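Local coordinates for protein Exo-beta-1,3-galactanase (PDB 5FLW) that probably releases galactose units from the ends of beta-1,3-galactan chains, as a putative exo-beta-1,3-galactanase of glycoside hydrolase family 43, at residues Pro90-Glu102 / Ile111-Phe123. Sequence-based numbering, arbitrary orientation.
Sequences PATGKYVMYIHAE and IGVAVADAPTGPF
Met-97 and Phe-123 meet at about a right angle in a Met-aromatic contact, the methionine methyl set over the middle of the ring, with CE 3.8 Å from the Phe-123 centroid and SD farther off above the same face. CG of Met-97 stands anti to the backbone N (chi1 -178°), and a bend at chi3 brings the methyl down onto the ring. The opposite face of Phe-123 rests on Ala-116 CB, so the phenyl is sandwiched between the two strands' side chains. On the same face of the sheet, Tyr-95 lies alongside Pro-119, whose CD packs over one ring face as a CH-pi contact, 3.8 Å from the centroid, while Ala-116 O sits at the ring edge. An alanine in place of Tyr-95 would probably leave Pro-119 CD without its aromatic face and take away the ring that stacks on His-88 and meets Phe-28 edge-to-face. At the hairpin's open end, Lys-94 NZ reaches Asp-117 OD1 at 2.6 Å, a salt bridge in which NZ comes in from above the carboxylate plane; a water also links Gly-93 O to Asp-117 O. Between the two faces run the hydrogen-bonded pairs Tyr-95 with Ala-116, Met-97 with Ala-114 and Ile-99 with Gly-112, where Gly-112 N gives a 2.7 Å bond to Ile-99 O. The other face carries Val-96 CG1 against Val-113 CG1, 3.8 Å apart. These are the two central strands of one four-stranded blade of the five-bladed beta-propeller characteristic of family 43, flanked by strands 80-88 and 124-129; Met-97 and Phe-123 both touch Val-65 of strand 60-66 in the preceding blade.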
loop_
_atom_site.group_PDB
_atom_site.type_symbol
_atom_site.label_atom_id
_atom_site.label_comp_id
_atom_site.label_asym_id
_atom_site.label_seq_id
_atom_site.Cartn_x
_atom_site.Cartn_y
_atom_site.Cartn_z
ATOM N N PRO A 90 5.317 -18.197 -3.926
ATOM C CA PRO A 90 4.911 -19.596 -4.166
ATOM C C PRO A 90 6.080 -20.552 -4.353
ATOM O O PRO A 90 6.042 -21.690 -3.852
ATOM C CB PRO A 90 4.041 -19.493 -5.423
ATOM C CG PRO A 90 3.597 -18.066 -5.456
ATOM C CD PRO A 90 4.734 -17.272 -4.914
ATOM N N ALA A 91 7.143 -20.109 -5.038
ATOM C CA ALA A 91 8.217 -21.039 -5.372
ATOM C C ALA A 91 9.037 -21.420 -4.147
ATOM O O ALA A 91 9.527 -22.547 -4.074
ATOM C CB ALA A 91 9.116 -20.445 -6.456
ATOM N N THR A 92 9.166 -20.521 -3.161
ATOM C CA THR A 92 10.065 -20.733 -2.037
ATOM C C THR A 92 9.345 -20.922 -0.711
ATOM O O THR A 92 9.969 -21.411 0.236
ATOM C CB THR A 92 11.005 -19.531 -1.869
ATOM O OG1 THR A 92 10.235 -18.395 -1.470
ATOM C CG2 THR A 92 11.793 -19.209 -3.165
ATOM N N GLY A 93 8.082 -20.504 -0.605
ATOM C CA GLY A 93 7.368 -20.492 0.655
ATOM C C GLY A 93 7.760 -19.376 1.609
ATOM O O GLY A 93 7.229 -19.322 2.732
ATOM N N LYS A 94 8.704 -18.519 1.234
ATOM C CA LYS A 94 9.111 -17.438 2.119
ATOM C C LYS A 94 8.124 -16.269 2.047
ATOM O O LYS A 94 7.372 -16.095 1.075
ATOM C CB LYS A 94 10.525 -16.946 1.769
ATOM C CG LYS A 94 11.596 -18.033 1.801
ATOM C CD LYS A 94 11.551 -18.808 3.125
ATOM C CE LYS A 94 12.700 -19.811 3.237
ATOM N NZ LYS A 94 12.534 -20.727 4.417
ATOM N N TYR A 95 8.136 -15.466 3.101
ATOM C CA TYR A 95 7.438 -14.189 3.122
ATOM C C TYR A 95 8.461 -13.083 2.862
ATOM O O TYR A 95 9.433 -12.943 3.612
ATOM C CB TYR A 95 6.758 -14.007 4.477
ATOM C CG TYR A 95 5.686 -15.056 4.686
ATOM C CD1 TYR A 95 5.996 -16.319 5.208
ATOM C CD2 TYR A 95 4.350 -14.806 4.294
ATOM C CE1 TYR A 95 5.009 -17.274 5.362
ATOM C CE2 TYR A 95 3.368 -15.760 4.455
ATOM C CZ TYR A 95 3.703 -16.982 4.989
ATOM O OH TYR A 95 2.740 -17.946 5.150
ATOM N N VAL A 96 8.262 -12.325 1.780
ATOM C CA VAL A 96 9.194 -11.281 1.367
ATOM C C VAL A 96 8.537 -9.932 1.623
ATOM O O VAL A 96 7.392 -9.697 1.209
ATOM C CB VAL A 96 9.625 -11.428 -0.103
ATOM C CG1 VAL A 96 10.684 -10.399 -0.424
ATOM C CG2 VAL A 96 10.089 -12.858 -0.417
ATOM N N MET A 97 9.261 -9.054 2.314
ATOM C CA MET A 97 8.822 -7.699 2.575
ATOM C C MET A 97 9.588 -6.713 1.688
ATOM O O MET A 97 10.804 -6.858 1.477
ATOM C CB MET A 97 9.017 -7.341 4.046
ATOM C CG MET A 97 8.541 -5.945 4.400
ATOM S SD MET A 97 8.691 -5.561 6.188
ATOM C CE MET A 97 7.406 -6.614 6.868
ATOM N N TYR A 98 8.848 -5.728 1.154
ATOM C CA TYR A 98 9.375 -4.629 0.346
ATOM C C TYR A 98 9.109 -3.323 1.085
ATOM O O TYR A 98 8.081 -3.183 1.752
ATOM C CB TYR A 98 8.702 -4.598 -1.043
ATOM C CG TYR A 98 8.649 -5.980 -1.648
ATOM C CD1 TYR A 98 9.751 -6.499 -2.340
ATOM C CD2 TYR A 98 7.524 -6.790 -1.480
ATOM C CE1 TYR A 98 9.725 -7.800 -2.869
ATOM C CE2 TYR A 98 7.488 -8.084 -1.978
ATOM C CZ TYR A 98 8.589 -8.590 -2.680
ATOM O OH TYR A 98 8.562 -9.866 -3.187
ATOM N N ILE A 99 10.029 -2.365 0.979
ATOM C CA ILE A 99 9.858 -1.098 1.688
ATOM C C ILE A 99 10.474 0.002 0.842
ATOM O O ILE A 99 11.442 -0.222 0.114
ATOM C CB ILE A 99 10.443 -1.167 3.134
ATOM C CG1 ILE A 99 9.977 0.020 3.991
ATOM C CG2 ILE A 99 11.950 -1.258 3.116
ATOM C CD1 ILE A 99 10.198 -0.222 5.430
ATOM N N HIS A 100 9.886 1.186 0.907
ATOM C CA HIS A 100 10.514 2.343 0.281
ATOM C C HIS A 100 11.635 2.803 1.220
ATOM O O HIS A 100 11.358 3.353 2.297
ATOM C CB HIS A 100 9.470 3.431 -0.001
ATOM C CG HIS A 100 10.050 4.779 -0.379
ATOM N ND1 HIS A 100 9.295 5.941 -0.335
ATOM C CD2 HIS A 100 11.286 5.152 -0.816
ATOM C CE1 HIS A 100 10.047 6.965 -0.710
ATOM N NE2 HIS A 100 11.257 6.517 -1.007
ATOM N N ALA A 101 12.896 2.527 0.840
ATOM C CA ALA A 101 14.042 2.979 1.614
ATOM C C ALA A 101 14.434 4.369 1.113
ATOM O O ALA A 101 14.643 4.566 -0.094
ATOM C CB ALA A 101 15.219 2.000 1.482
ATOM N N GLU A 102 14.535 5.322 2.039
ATOM C CA GLU A 102 14.663 6.722 1.672
ATOM C C GLU A 102 15.627 7.395 2.647
ATOM O O GLU A 102 15.933 6.843 3.704
ATOM C CB GLU A 102 13.284 7.421 1.676
ATOM C CG GLU A 102 13.259 8.765 0.955
ATOM C CD GLU A 102 13.915 8.679 -0.408
ATOM O OE1 GLU A 102 13.245 8.267 -1.406
ATOM O OE2 GLU A 102 15.108 9.006 -0.469
ATOM N N ILE A 111 14.045 0.517 -3.266
ATOM C CA ILE A 111 13.238 -0.534 -2.648
ATOM C C ILE A 111 14.162 -1.338 -1.738
ATOM O O ILE A 111 15.225 -1.794 -2.179
ATOM C CB ILE A 111 12.631 -1.472 -3.716
ATOM C CG1 ILE A 111 11.724 -0.699 -4.698
ATOM C CG2 ILE A 111 11.875 -2.638 -3.057
ATOM C CD1 ILE A 111 11.376 -1.422 -6.008
ATOM N N GLY A 112 13.772 -1.524 -0.476
ATOM C CA GLY A 112 14.447 -2.469 0.412
ATOM C C GLY A 112 13.719 -3.806 0.430
ATOM O O GLY A 112 12.489 -3.849 0.322
ATOM N N VAL A 113 14.489 -4.895 0.537
ATOM C CA VAL A 113 13.969 -6.265 0.510
ATOM C C VAL A 113 14.408 -6.977 1.794
ATOM O O VAL A 113 15.602 -6.977 2.127
ATOM C CB VAL A 113 14.464 -7.038 -0.736
ATOM C CG1 VAL A 113 13.918 -8.448 -0.741
ATOM C CG2 VAL A 113 14.066 -6.330 -2.024
ATOM N N ALA A 114 13.434 -7.583 2.509
ATOM C CA ALA A 114 13.668 -8.406 3.701
ATOM C C ALA A 114 12.863 -9.707 3.578
ATOM O O ALA A 114 11.873 -9.774 2.838
ATOM C CB ALA A 114 13.277 -7.672 5.002
ATOM N N VAL A 115 13.289 -10.747 4.305
ATOM C CA VAL A 115 12.735 -12.093 4.136
ATOM C C VAL A 115 12.471 -12.746 5.497
ATOM O O VAL A 115 13.280 -12.628 6.427
ATOM C CB VAL A 115 13.672 -12.988 3.284
ATOM C CG1 VAL A 115 13.032 -14.335 3.003
ATOM C CG2 VAL A 115 14.066 -12.302 1.982
ATOM N N ALA A 116 11.360 -13.474 5.598
ATOM C CA ALA A 116 11.011 -14.209 6.809
ATOM C C ALA A 116 10.461 -15.585 6.447
ATOM O O ALA A 116 9.938 -15.799 5.353
ATOM C CB ALA A 116 9.947 -13.456 7.611
ATOM N N ASP A 117 10.531 -16.512 7.411
ATOM C CA ASP A 117 9.896 -17.825 7.256
ATOM C C ASP A 117 8.425 -17.845 7.638
ATOM O O ASP A 117 7.719 -18.786 7.264
ATOM C CB ASP A 117 10.572 -18.889 8.123
ATOM C CG ASP A 117 11.985 -19.197 7.659
ATOM O OD1 ASP A 117 12.286 -19.055 6.444
ATOM O OD2 ASP A 117 12.793 -19.584 8.524
ATOM N N ALA A 118 7.957 -16.851 8.386
ATOM C CA ALA A 118 6.589 -16.756 8.875
ATOM C C ALA A 118 6.083 -15.334 8.616
ATOM O O ALA A 118 6.900 -14.405 8.530
ATOM C CB ALA A 118 6.538 -17.067 10.379
ATOM N N PRO A 119 4.761 -15.142 8.464
ATOM C CA PRO A 119 4.253 -13.781 8.185
ATOM C C PRO A 119 4.424 -12.799 9.339
ATOM O O PRO A 119 4.343 -11.578 9.106
ATOM C CB PRO A 119 2.768 -14.016 7.854
ATOM C CG PRO A 119 2.411 -15.274 8.574
ATOM C CD PRO A 119 3.673 -16.139 8.484
ATOM N N THR A 120 4.708 -13.276 10.550
ATOM C CA THR A 120 4.972 -12.397 11.680
ATOM C C THR A 120 6.454 -12.196 11.924
ATOM O O THR A 120 6.828 -11.703 12.996
ATOM C CB THR A 120 4.282 -12.923 12.939
ATOM O OG1 THR A 120 4.700 -14.276 13.179
ATOM C CG2 THR A 120 2.745 -12.872 12.765
ATOM N N GLY A 121 7.305 -12.555 10.960
ATOM C CA GLY A 121 8.726 -12.316 11.077
ATOM C C GLY A 121 9.426 -13.219 12.079
ATOM O O GLY A 121 8.946 -14.307 12.378
ATOM N N PRO A 122 10.590 -12.783 12.594
ATOM C CA PRO A 122 11.291 -11.537 12.234
ATOM C C PRO A 122 11.760 -11.524 10.781
ATOM O O PRO A 122 12.162 -12.564 10.259
ATOM C CB PRO A 122 12.502 -11.522 13.183
ATOM C CG PRO A 122 12.721 -12.965 13.523
ATOM C CD PRO A 122 11.341 -13.582 13.585
ATOM N N PHE A 123 11.665 -10.378 10.120
ATOM C CA PHE A 123 12.176 -10.214 8.764
ATOM C C PHE A 123 13.651 -9.818 8.835
ATOM O O PHE A 123 14.054 -8.985 9.660
ATOM C CB PHE A 123 11.335 -9.185 7.965
ATOM C CG PHE A 123 9.937 -9.683 7.583
ATOM C CD1 PHE A 123 8.900 -9.693 8.509
ATOM C CD2 PHE A 123 9.684 -10.183 6.315
ATOM C CE1 PHE A 123 7.632 -10.181 8.164
ATOM C CE2 PHE A 123 8.413 -10.663 5.963
ATOM C CZ PHE A 123 7.390 -10.663 6.897
HETATM O O HOH W 1 8.312 -20.286 5.067
#